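Local coordinates for protein ANGPTL4 C-terminal chain (PDB 6U1U) that forms the fibrinogen-like C-terminal domain of a secreted protein that inactivates lipoprotein lipase and regulates triglyceride clearance, and here binds palmitic acid, at residues E101-S106 with I194-W199; D146-L151 with N156-L161; T169-N174 with R200-P205. All blocks are in the same frame, centred on the assembly; numbering follows the deposited sequence.

Contact 1: E101-S106 with I194-W199; sequences ELLQFS and IFWKTW. With PLM (palmitic acid), chain B.
CG lies opposite the backbone N, beside the carbonyl carbon, in both Glu101 (chi1 177°) and Trp199 (chi1 -170°), and the two side chains run past each other in opposite directions. Glu101 CB settles over the centre of the six-membered ring of Trp199, 3.4 Å from Trp199 CE2, in a CH-pi contact made nearly along the ring normal. A bend at chi2 then brings Glu101 CD to 3.8 Å from Trp199 NE1, the carboxylate almost parallel to the indole. Next along strand 100-109, Leu103 uses one branch: CD1 lies above a face of the Trp196 indole, toward its rim, 3.6 Å from Trp196 NE1. Phe105 follows, its CZ 4.1 Å from Trp196 CZ2. Both rings also meet the lipid tail, with palmitic acid CF 3.4 Å from Phe105 CD2. Palmitic acid CE lies at the edge of the Trp196 ring, 3.6 Å from Trp196 CH2. At the head, Lys197 NZ donates to palmitic acid O1 at 3.1 Å and O2 at 3.2 Å, and also to Ser171 O. The segments thus meet by CH-pi and apolar packing, which Phe105 and Trp196 extend to the tail, while Lys197, paired with the carboxylate, probably favours its ionised form.

Contact 2: D146-L151 with N156-L161; sequences DQDHDL and NCAKSL
Asp148 fills the tight centre of this contact, its carboxylate set against the first turn of helix 157-160. Ala158 N donates to Asp148 OD1 at 3.1 Å, nearly straight at 168° but from above the carboxylate plane. The second bond, Cys157 N to Asp148 OD2 at 3.3 Å, is weak. The Asn156 amide stacks on the carboxylate with the planes 22° apart, and Asp148 CB comes within 3.1 Å of Asn156 OD1. Asn156 is the N-cap of helix 157-160: with CG anti to the backbone N (chi1 -179°), it turns OD1 back to accept from Lys159 N at 2.9 Å, while ND2 donates to Trp145 O. Asp148 OD2 in turn accepts from Asp150 N at 3.0 Å, an Asx turn that ties residues 148-150 to the same carboxylate. Two side chains thus share the amides at the helix start, and the N-H groups that point at the Asp148 carboxylate would probably stabilise its negative charge. Cys157, buried, forms a disulfide with Cys170. The Asp150 side is looser: its CB stays 4.3 Å from Cys157 N, no hydrogen bond crosses there, and its OD1 is engaged instead in a salt bridge with Arg152.

Contact 3: T169-N174 with R200-P205; sequences TCSHSN and RGRYYP. With PLM (palmitic acid), chain B.
The head-group end of the palmitic acid site and the turn that follows helix 197-200 face each other here across two bridging waters. Arg202 spans the gap. It sits in a type I beta turn from Gly201 to Tyr204, and a bend at chi2 (67°) directs its guanidinium toward the loop of Cys170 and Ser171. Direct contact is slight, Arg202 CD lying 3.9 Å from Ser171 O, and no hydrogen bond crosses directly. Water carries the polar link instead. One molecule, lying at the guanidinium edge in its plane, accepts from Arg202 NH2 at 2.9 Å and donates to Cys170 O at 2.8 Å. The other accepts from Arg202 NE at 2.9 Å and is hydrogen-bonded to Ser171 OG at 3.0 Å. Arg202 NH2 also donates to Lys191 O, and the guanidinium makes a cation-pi contact with Phe195, which probably limits its rotation.

On the lipid side, Thr169 OG1 has two roles. It accepts from Ser171 N at 3.0 Å, closing an ST turn, and donates to palmitic acid O1 at 2.8 Å; the turn thus positions the hydroxyl that grips the head group, which Lys197 also holds. Farther along the polypeptide, His172 lays one ring face against palmitic acid C7. His172 ND1 and Ser173 OG are hydrogen-bonded at 2.7 Å, in the plane of the imidazole. Ser173, itself hydrogen-bonded through OG to Trp165 NE1, probably helps fix the rotation of the ring. Cys170, joined to Cys157 by a disulfide, keeps the loop beside helix 157-160. A disulfide-tied loop of this kind belongs to the fibrinogen C-terminal domain, where it probably corresponds to the loop beside the known binding pocket of relatives; here it borders a bound fatty acid.

How the contacts relate
Following the chain from the N terminus, strand 100-109 of the large antiparallel sheet supplies the first half of contact 1. The next contact to open, contact 2, closes a short loop of its own between 146-151 and 156-161, nested within the long loop that contact 1 spans. Contact 3 opens afterwards at 169-174. Residues 194-199 then close contact 1, and 200-205, directly following, close contact 3, so these two cross. They meet in the small sheet of strands 173-174 and 195-196 and share palmitic acid, contact 1 bringing in strand 100-109. The Cys157-Cys170 disulfide joins contact 2 to contact 3, linking helix 157-160 to the loop that lines the lipid site.

Contact 1: E101-S106 with I194-W199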
loop_
_atom_site.group_PDB
_atom_site.type_symbol
_atom_site.label_atom_id
_atom_site.label_comp_id
_atom_site.label_asym_id
_atom_site.label_seq_id
_atom_site.Cartn_x
_atom_site.Cartn_y
_atom_site.Cartn_z
ATOM N N GLU A 101 -12.512 0.236 8.816
ATOM C CA GLU A 101 -11.850 1.482 9.180
ATOM C C GLU A 101 -11.305 2.126 7.915
ATOM O O GLU A 101 -10.520 1.497 7.188
ATOM C CB GLU A 101 -10.741 1.208 10.184
ATOM C CG GLU A 101 -9.931 2.420 10.600
ATOM C CD GLU A 101 -10.702 3.327 11.579
ATOM O OE1 GLU A 101 -10.037 4.063 12.322
ATOM O OE2 GLU A 101 -11.953 3.308 11.583
ATOM N N LEU A 102 -11.736 3.363 7.633
ATOM C CA LEU A 102 -11.399 4.048 6.387
ATOM C C LEU A 102 -10.529 5.256 6.708
ATOM O O LEU A 102 -10.975 6.191 7.384
ATOM C CB LEU A 102 -12.667 4.438 5.622
ATOM C CG LEU A 102 -13.709 3.317 5.503
ATOM C CD1 LEU A 102 -15.056 3.788 4.885
ATOM C CD2 LEU A 102 -13.184 2.113 4.718
ATOM N N LEU A 103 -9.271 5.205 6.269
ATOM C CA LEU A 103 -8.265 6.231 6.492
ATOM C C LEU A 103 -7.882 6.867 5.167
ATOM O O LEU A 103 -7.954 6.230 4.119
ATOM C CB LEU A 103 -6.999 5.643 7.130
ATOM C CG LEU A 103 -7.291 4.695 8.291
ATOM C CD1 LEU A 103 -6.017 4.070 8.823
ATOM C CD2 LEU A 103 -8.024 5.481 9.396
ATOM N N GLN A 104 -7.459 8.129 5.220
ATOM C CA GLN A 104 -6.961 8.795 4.025
ATOM C C GLN A 104 -5.824 9.704 4.436
ATOM O O GLN A 104 -5.945 10.413 5.436
ATOM C CB GLN A 104 -8.074 9.614 3.347
ATOM C CG GLN A 104 -7.828 9.989 1.927
ATOM C CD GLN A 104 -9.095 10.578 1.270
ATOM O OE1 GLN A 104 -9.061 11.667 0.728
ATOM N NE2 GLN A 104 -10.182 9.846 1.317
ATOM N N PHE A 105 -4.779 9.728 3.636
ATOM C CA PHE A 105 -3.595 10.566 3.920
ATOM C C PHE A 105 -3.108 11.194 2.624
ATOM O O PHE A 105 -3.163 10.548 1.617
ATOM C CB PHE A 105 -2.434 9.708 4.427
ATOM C CG PHE A 105 -2.765 8.826 5.594
ATOM C CD1 PHE A 105 -2.724 9.310 6.876
ATOM C CD2 PHE A 105 -3.144 7.522 5.405
ATOM C CE1 PHE A 105 -3.043 8.513 7.950
ATOM C CE2 PHE A 105 -3.477 6.728 6.473
ATOM C CZ PHE A 105 -3.422 7.222 7.741
ATOM N N SER A 106 -2.598 12.408 2.703
ATOM C CA SER A 106 -1.975 13.022 1.537
ATOM C C SER A 106 -0.512 12.596 1.509
ATOM O O SER A 106 0.152 12.669 2.528
ATOM C CB SER A 106 -2.075 14.547 1.603
ATOM O OG SER A 106 -3.439 14.916 1.496
ATOM N N ILE A 194 -0.870 -9.376 8.788
ATOM C CA ILE A 194 -1.443 -8.182 8.163
ATOM C C ILE A 194 -1.938 -7.303 9.297
ATOM O O ILE A 194 -2.968 -7.606 9.909
ATOM C CB ILE A 194 -2.586 -8.558 7.224
ATOM C CG1 ILE A 194 -2.067 -9.484 6.131
ATOM C CG2 ILE A 194 -3.249 -7.329 6.581
ATOM C CD1 ILE A 194 -3.202 -10.025 5.285
ATOM N N PHE A 195 -1.231 -6.214 9.596
ATOM C CA PHE A 195 -1.607 -5.461 10.786
ATOM C C PHE A 195 -1.548 -3.965 10.525
ATOM O O PHE A 195 -0.823 -3.484 9.649
ATOM C CB PHE A 195 -0.716 -5.834 11.987
ATOM C CG PHE A 195 0.696 -5.307 11.907
ATOM C CD1 PHE A 195 1.676 -5.987 11.173
ATOM C CD2 PHE A 195 1.060 -4.141 12.595
ATOM C CE1 PHE A 195 2.983 -5.479 11.121
ATOM C CE2 PHE A 195 2.370 -3.653 12.556
ATOM C CZ PHE A 195 3.316 -4.321 11.825
ATOM N N TRP A 196 -2.257 -3.213 11.346
ATOM C CA TRP A 196 -2.226 -1.729 11.422
ATOM C C TRP A 196 -2.318 -1.446 12.927
ATOM O O TRP A 196 -3.378 -1.530 13.455
ATOM C CB TRP A 196 -3.368 -1.093 10.645
ATOM C CG TRP A 196 -3.255 0.388 10.498
ATOM C CD1 TRP A 196 -3.684 1.339 11.361
ATOM C CD2 TRP A 196 -2.702 1.093 9.384
ATOM N NE1 TRP A 196 -3.419 2.578 10.884
ATOM C CE2 TRP A 196 -2.810 2.465 9.673
ATOM C CE3 TRP A 196 -2.116 0.697 8.187
ATOM C CZ2 TRP A 196 -2.369 3.439 8.795
ATOM C CZ3 TRP A 196 -1.681 1.656 7.318
ATOM C CH2 TRP A 196 -1.791 3.002 7.632
ATOM N N LYS A 197 -1.202 -1.094 13.535
ATOM C CA LYS A 197 -1.092 -1.174 14.993
ATOM C C LYS A 197 -2.122 -0.295 15.687
ATOM O O LYS A 197 -2.816 -0.751 16.608
ATOM C CB LYS A 197 0.322 -0.802 15.433
ATOM C CG LYS A 197 0.489 -0.839 16.995
ATOM C CD LYS A 197 1.942 -0.749 17.373
ATOM C CE LYS A 197 2.428 0.695 17.273
ATOM N NZ LYS A 197 3.932 0.803 17.286
ATOM N N THR A 198 -2.306 0.927 15.204
ATOM C CA THR A 198 -3.165 1.886 15.906
ATOM C C THR A 198 -4.660 1.626 15.769
ATOM O O THR A 198 -5.440 2.294 16.458
ATOM C CB THR A 198 -2.868 3.312 15.435
ATOM O OG1 THR A 198 -2.993 3.386 14.011
ATOM C CG2 THR A 198 -1.474 3.712 15.817
ATOM N N TRP A 199 -5.104 0.689 14.929
ATOM C CA TRP A 199 -6.522 0.325 14.930
ATOM C C TRP A 199 -6.760 -0.876 15.850
ATOM O O TRP A 199 -7.284 -0.720 16.955
ATOM C CB TRP A 199 -7.034 0.086 13.507
ATOM C CG TRP A 199 -8.534 -0.060 13.465
ATOM C CD1 TRP A 199 -9.445 0.684 14.170
ATOM C CD2 TRP A 199 -9.293 -1.001 12.690
ATOM N NE1 TRP A 199 -10.723 0.253 13.892
ATOM C CE2 TRP A 199 -10.658 -0.780 12.990
ATOM C CE3 TRP A 199 -8.955 -2.025 11.793
ATOM C CZ2 TRP A 199 -11.680 -1.511 12.394
ATOM C CZ3 TRP A 199 -9.993 -2.769 11.203
ATOM C CH2 TRP A 199 -11.331 -2.511 11.513
HETATM C C1 PLM B . 5.381 3.224 15.128
HETATM O O1 PLM B . 5.925 2.103 15.243
HETATM O O2 PLM B . 4.312 3.522 15.677
HETATM C C2 PLM B . 6.107 4.302 14.333
HETATM C C3 PLM B . 5.318 5.328 13.577
HETATM C C4 PLM B . 6.010 5.739 12.287
HETATM C C5 PLM B . 5.115 6.260 11.196
HETATM C C6 PLM B . 5.632 6.052 9.785
HETATM C C7 PLM B . 4.554 5.936 8.739
HETATM C C8 PLM B . 4.917 5.213 7.467
HETATM C C9 PLM B . 4.543 3.773 7.487
HETATM C CA PLM B . 3.830 3.282 6.297
HETATM C CB PLM B . 2.460 3.797 6.100
HETATM C CC PLM B . 1.985 3.579 4.720
HETATM C CD PLM B . 0.540 3.724 4.524
HETATM C CE PLM B . -0.005 4.931 5.182
HETATM C CF PLM B . -0.289 6.083 4.300
HETATM C CG PLM B . 0.616 7.241 4.556
#

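Contact 2: D146-L151 with N156-L161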
loop_
_atom_site.group_PDB
_atom_site.type_symbol
_atom_site.label_atom_id
_atom_site.label_comp_id
_atom_site.label_asym_id
_atom_site.label_seq_id
_atom_site.Cartn_x
_atom_site.Cartn_y
_atom_site.Cartn_z
ATOM N N ASP A 146 14.813 -9.054 -0.036
ATOM C CA ASP A 146 16.066 -8.986 -0.770
ATOM C C ASP A 146 16.577 -7.570 -0.996
ATOM O O ASP A 146 17.671 -7.404 -1.566
ATOM C CB ASP A 146 15.915 -9.717 -2.118
ATOM C CG ASP A 146 14.870 -9.100 -3.015
ATOM O OD1 ASP A 146 13.815 -8.639 -2.498
ATOM O OD2 ASP A 146 15.096 -9.092 -4.247
ATOM N N GLN A 147 15.841 -6.544 -0.557
ATOM C CA GLN A 147 16.204 -5.155 -0.751
ATOM C C GLN A 147 15.612 -4.420 0.451
ATOM O O GLN A 147 14.585 -3.728 0.375
ATOM C CB GLN A 147 15.672 -4.571 -2.063
ATOM C CG GLN A 147 16.420 -4.997 -3.315
ATOM C CD GLN A 147 17.823 -4.408 -3.341
ATOM O OE1 GLN A 147 18.796 -5.143 -3.414
ATOM N NE2 GLN A 147 17.928 -3.087 -3.237
ATOM N N ASP A 148 16.232 -4.597 1.615
ATOM C CA ASP A 148 15.678 -4.034 2.838
ATOM C C ASP A 148 16.512 -2.845 3.295
ATOM O O ASP A 148 17.743 -2.878 3.231
ATOM C CB ASP A 148 15.612 -5.075 3.950
ATOM C CG ASP A 148 15.035 -4.491 5.242
ATOM O OD1 ASP A 148 13.789 -4.375 5.363
ATOM O OD2 ASP A 148 15.842 -4.118 6.116
ATOM N N HIS A 149 15.840 -1.808 3.772
ATOM C CA HIS A 149 16.491 -0.524 4.037
ATOM C C HIS A 149 16.742 -0.249 5.518
ATOM O O HIS A 149 17.173 0.858 5.864
ATOM C CB HIS A 149 15.667 0.586 3.388
ATOM C CG HIS A 149 15.696 0.492 1.894
ATOM N ND1 HIS A 149 14.721 -0.165 1.168
ATOM C CD2 HIS A 149 16.620 0.906 0.994
ATOM C CE1 HIS A 149 15.042 -0.146 -0.115
ATOM N NE2 HIS A 149 16.183 0.506 -0.250
ATOM N N ASP A 150 16.527 -1.226 6.395
ATOM C CA ASP A 150 16.884 -1.038 7.805
ATOM C C ASP A 150 18.383 -0.753 7.916
ATOM O O ASP A 150 19.207 -1.537 7.435
ATOM C CB ASP A 150 16.503 -2.285 8.620
ATOM C CG ASP A 150 16.560 -2.052 10.149
ATOM O OD1 ASP A 150 15.627 -2.510 10.851
ATOM O OD2 ASP A 150 17.535 -1.447 10.657
ATOM N N LEU A 151 18.739 0.381 8.537
ATOM C CA LEU A 151 20.145 0.779 8.566
ATOM C C LEU A 151 20.958 -0.085 9.517
ATOM O O LEU A 151 22.179 -0.193 9.351
ATOM C CB LEU A 151 20.286 2.253 8.976
ATOM C CG LEU A 151 19.914 3.301 7.926
ATOM C CD1 LEU A 151 19.948 4.694 8.535
ATOM C CD2 LEU A 151 20.878 3.208 6.753
ATOM N N ASN A 156 17.039 -6.894 9.379
ATOM C CA ASN A 156 16.335 -6.862 8.088
ATOM C C ASN A 156 14.850 -6.980 8.410
ATOM O O ASN A 156 14.351 -8.061 8.749
ATOM C CB ASN A 156 16.806 -7.977 7.145
ATOM C CG ASN A 156 16.108 -7.952 5.780
ATOM O OD1 ASN A 156 14.925 -7.576 5.653
ATOM N ND2 ASN A 156 16.826 -8.412 4.754
ATOM N N CYS A 157 14.135 -5.864 8.300
ATOM C CA CYS A 157 12.743 -5.857 8.727
ATOM C C CYS A 157 11.869 -6.728 7.824
ATOM O O CYS A 157 11.062 -7.528 8.305
ATOM C CB CYS A 157 12.243 -4.409 8.784
ATOM S SG CYS A 157 10.521 -4.275 9.218
ATOM N N ALA A 158 12.008 -6.597 6.508
ATOM C CA ALA A 158 11.146 -7.377 5.636
ATOM C C ALA A 158 11.397 -8.876 5.800
ATOM O O ALA A 158 10.461 -9.686 5.774
ATOM C CB ALA A 158 11.351 -6.941 4.183
ATOM N N LYS A 159 12.651 -9.269 5.976
ATOM C CA LYS A 159 12.915 -10.696 6.149
ATOM C C LYS A 159 12.339 -11.215 7.463
ATOM O O LYS A 159 11.851 -12.347 7.532
ATOM C CB LYS A 159 14.429 -10.946 6.081
ATOM C CG LYS A 159 14.797 -12.359 5.655
ATOM C CD LYS A 159 16.041 -12.373 4.765
ATOM C CE LYS A 159 17.282 -12.769 5.557
ATOM N NZ LYS A 159 18.515 -12.761 4.693
ATOM N N SER A 160 12.395 -10.408 8.526
ATOM C CA SER A 160 11.886 -10.877 9.804
ATOM C C SER A 160 10.367 -10.952 9.796
ATOM O O SER A 160 9.790 -11.774 10.501
ATOM C CB SER A 160 12.408 -9.987 10.942
ATOM O OG SER A 160 11.557 -8.892 11.187
ATOM N N LEU A 161 9.704 -10.137 8.985
ATOM C CA LEU A 161 8.260 -10.241 8.885
ATOM C C LEU A 161 7.898 -11.015 7.616
ATOM O O LEU A 161 8.330 -12.161 7.424
ATOM C CB LEU A 161 7.640 -8.840 8.914
ATOM C CG LEU A 161 8.021 -7.984 10.128
ATOM C CD1 LEU A 161 7.188 -6.666 10.179
ATOM C CD2 LEU A 161 7.889 -8.757 11.422
#

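Contact 3: T169-N174 with R200-P205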
loop_
_atom_site.group_PDB
_atom_site.type_symbol
_atom_site.label_atom_id
_atom_site.label_comp_id
_atom_site.label_asym_id
_atom_site.label_seq_id
_atom_site.Cartn_x
_atom_site.Cartn_y
_atom_site.Cartn_z
ATOM N N THR A 169 9.006 1.966 10.843
ATOM C CA THR A 169 9.520 1.104 11.881
ATOM C C THR A 169 9.145 -0.312 11.463
ATOM O O THR A 169 8.521 -0.533 10.415
ATOM C CB THR A 169 8.905 1.456 13.241
ATOM O OG1 THR A 169 7.502 1.165 13.185
ATOM C CG2 THR A 169 9.119 2.941 13.547
ATOM N N CYS A 170 9.500 -1.268 12.279
ATOM C CA CYS A 170 9.021 -2.611 12.010
ATOM C C CYS A 170 7.762 -2.901 12.806
ATOM O O CYS A 170 7.353 -4.059 12.904
ATOM C CB CYS A 170 10.143 -3.608 12.313
ATOM S SG CYS A 170 10.245 -5.097 11.262
ATOM N N SER A 171 7.119 -1.856 13.356
ATOM C CA SER A 171 6.028 -2.022 14.307
ATOM C C SER A 171 4.785 -1.189 14.015
ATOM O O SER A 171 3.856 -1.202 14.833
ATOM C CB SER A 171 6.512 -1.658 15.731
ATOM O OG SER A 171 7.459 -2.607 16.180
ATOM N N HIS A 172 4.742 -0.437 12.909
ATOM C CA HIS A 172 3.613 0.453 12.646
ATOM C C HIS A 172 2.486 -0.258 11.902
ATOM O O HIS A 172 1.316 -0.220 12.319
ATOM C CB HIS A 172 4.064 1.665 11.818
ATOM C CG HIS A 172 2.934 2.551 11.401
ATOM N ND1 HIS A 172 2.225 2.366 10.229
ATOM C CD2 HIS A 172 2.351 3.598 12.032
ATOM C CE1 HIS A 172 1.260 3.268 10.152
ATOM N NE2 HIS A 172 1.330 4.041 11.229
ATOM N N SER A 173 2.833 -0.911 10.796
ATOM C CA SER A 173 1.850 -1.543 9.921
ATOM C C SER A 173 2.577 -2.425 8.928
ATOM O O SER A 173 3.776 -2.284 8.709
ATOM C CB SER A 173 1.033 -0.538 9.137
ATOM O OG SER A 173 1.933 0.335 8.443
ATOM N N ASN A 174 1.800 -3.311 8.307
ATOM C CA ASN A 174 2.243 -4.100 7.170
ATOM C C ASN A 174 1.001 -4.720 6.570
ATOM O O ASN A 174 0.510 -5.747 7.063
ATOM C CB ASN A 174 3.245 -5.187 7.573
ATOM C CG ASN A 174 3.651 -6.022 6.391
ATOM O OD1 ASN A 174 3.327 -5.651 5.258
ATOM N ND2 ASN A 174 4.362 -7.155 6.629
ATOM N N ARG A 200 -6.354 -2.073 15.437
ATOM C CA ARG A 200 -6.680 -3.261 16.216
ATOM C C ARG A 200 -5.511 -3.836 16.992
ATOM O O ARG A 200 -5.689 -4.853 17.682
ATOM C CB ARG A 200 -7.282 -4.345 15.317
ATOM C CG ARG A 200 -8.699 -4.032 14.852
ATOM C CD ARG A 200 -9.639 -3.843 16.015
ATOM N NE ARG A 200 -11.019 -3.615 15.592
ATOM C CZ ARG A 200 -11.748 -2.568 15.978
ATOM N NH1 ARG A 200 -11.230 -1.657 16.795
ATOM N NH2 ARG A 200 -12.996 -2.430 15.550
ATOM N N GLY A 201 -4.330 -3.252 16.888
ATOM C CA GLY A 201 -3.188 -3.711 17.645
ATOM C C GLY A 201 -2.107 -4.307 16.746
ATOM O O GLY A 201 -2.345 -4.700 15.599
ATOM N N ARG A 202 -0.899 -4.403 17.313
ATOM C CA ARG A 202 0.259 -4.913 16.577
ATOM C C ARG A 202 0.039 -6.338 16.081
ATOM O O ARG A 202 0.516 -6.708 15.010
ATOM C CB ARG A 202 1.509 -4.840 17.462
ATOM C CG ARG A 202 2.752 -5.588 16.947
ATOM C CD ARG A 202 3.306 -4.941 15.693
ATOM N NE ARG A 202 4.456 -5.636 15.113
ATOM C CZ ARG A 202 4.348 -6.649 14.263
ATOM N NH1 ARG A 202 3.146 -7.131 13.946
ATOM N NH2 ARG A 202 5.435 -7.214 13.759
ATOM N N TYR A 203 -0.664 -7.174 16.838
ATOM C CA TYR A 203 -0.739 -8.566 16.422
ATOM C C TYR A 203 -2.148 -9.011 16.089
ATOM O O TYR A 203 -2.440 -10.212 16.133
ATOM C CB TYR A 203 -0.153 -9.472 17.494
ATOM C CG TYR A 203 1.254 -9.121 17.949
ATOM C CD1 TYR A 203 1.481 -8.087 18.868
ATOM C CD2 TYR A 203 2.341 -9.829 17.493
ATOM C CE1 TYR A 203 2.747 -7.805 19.326
ATOM C CE2 TYR A 203 3.608 -9.522 17.916
ATOM C CZ TYR A 203 3.810 -8.517 18.829
ATOM O OH TYR A 203 5.080 -8.218 19.248
ATOM N N TYR A 204 -3.025 -8.083 15.753
ATOM C CA TYR A 204 -4.334 -8.465 15.249
ATOM C C TYR A 204 -4.231 -8.733 13.746
ATOM O O TYR A 204 -3.862 -7.823 12.995
ATOM C CB TYR A 204 -5.350 -7.358 15.514
ATOM C CG TYR A 204 -6.755 -7.786 15.171
ATOM C CD1 TYR A 204 -7.586 -8.362 16.134
ATOM C CD2 TYR A 204 -7.261 -7.640 13.882
ATOM C CE1 TYR A 204 -8.859 -8.770 15.815
ATOM C CE2 TYR A 204 -8.529 -8.043 13.557
ATOM C CZ TYR A 204 -9.330 -8.617 14.523
ATOM O OH TYR A 204 -10.603 -9.012 14.175
ATOM N N PRO A 205 -4.561 -9.935 13.262
ATOM C CA PRO A 205 -4.500 -10.205 11.810
ATOM C C PRO A 205 -5.773 -9.725 11.125
ATOM O O PRO A 205 -6.870 -10.218 11.394
ATOM C CB PRO A 205 -4.357 -11.732 11.739
ATOM C CG PRO A 205 -5.152 -12.216 12.922
ATOM C CD PRO A 205 -4.978 -11.127 14.020
HETATM C C1 PLM B . 5.381 3.224 15.128
HETATM O O1 PLM B . 5.925 2.103 15.243
HETATM O O2 PLM B . 4.312 3.522 15.677
HETATM C C2 PLM B . 6.107 4.302 14.333
HETATM C C3 PLM B . 5.318 5.328 13.577
HETATM C C4 PLM B . 6.010 5.739 12.287
HETATM C C5 PLM B . 5.115 6.260 11.196
HETATM C C6 PLM B . 5.632 6.052 9.785
HETATM C C7 PLM B . 4.554 5.936 8.739
HETATM C C8 PLM B . 4.917 5.213 7.467
HETATM C C9 PLM B . 4.543 3.773 7.487
HETATM C CA PLM B . 3.830 3.282 6.297
HETATM C CB PLM B . 2.460 3.797 6.100
HETATM C CC PLM B . 1.985 3.579 4.720
HETATM C CD PLM B . 0.540 3.724 4.524
HETATM C CE PLM B . -0.005 4.931 5.182
HETATM C CF PLM B . -0.289 6.083 4.300
HETATM C CG PLM B . 0.616 7.241 4.556
HETATM O O HOH W 1 8.195 -6.399 14.266
HETATM O O HOH W 2 6.726 -5.362 16.977
#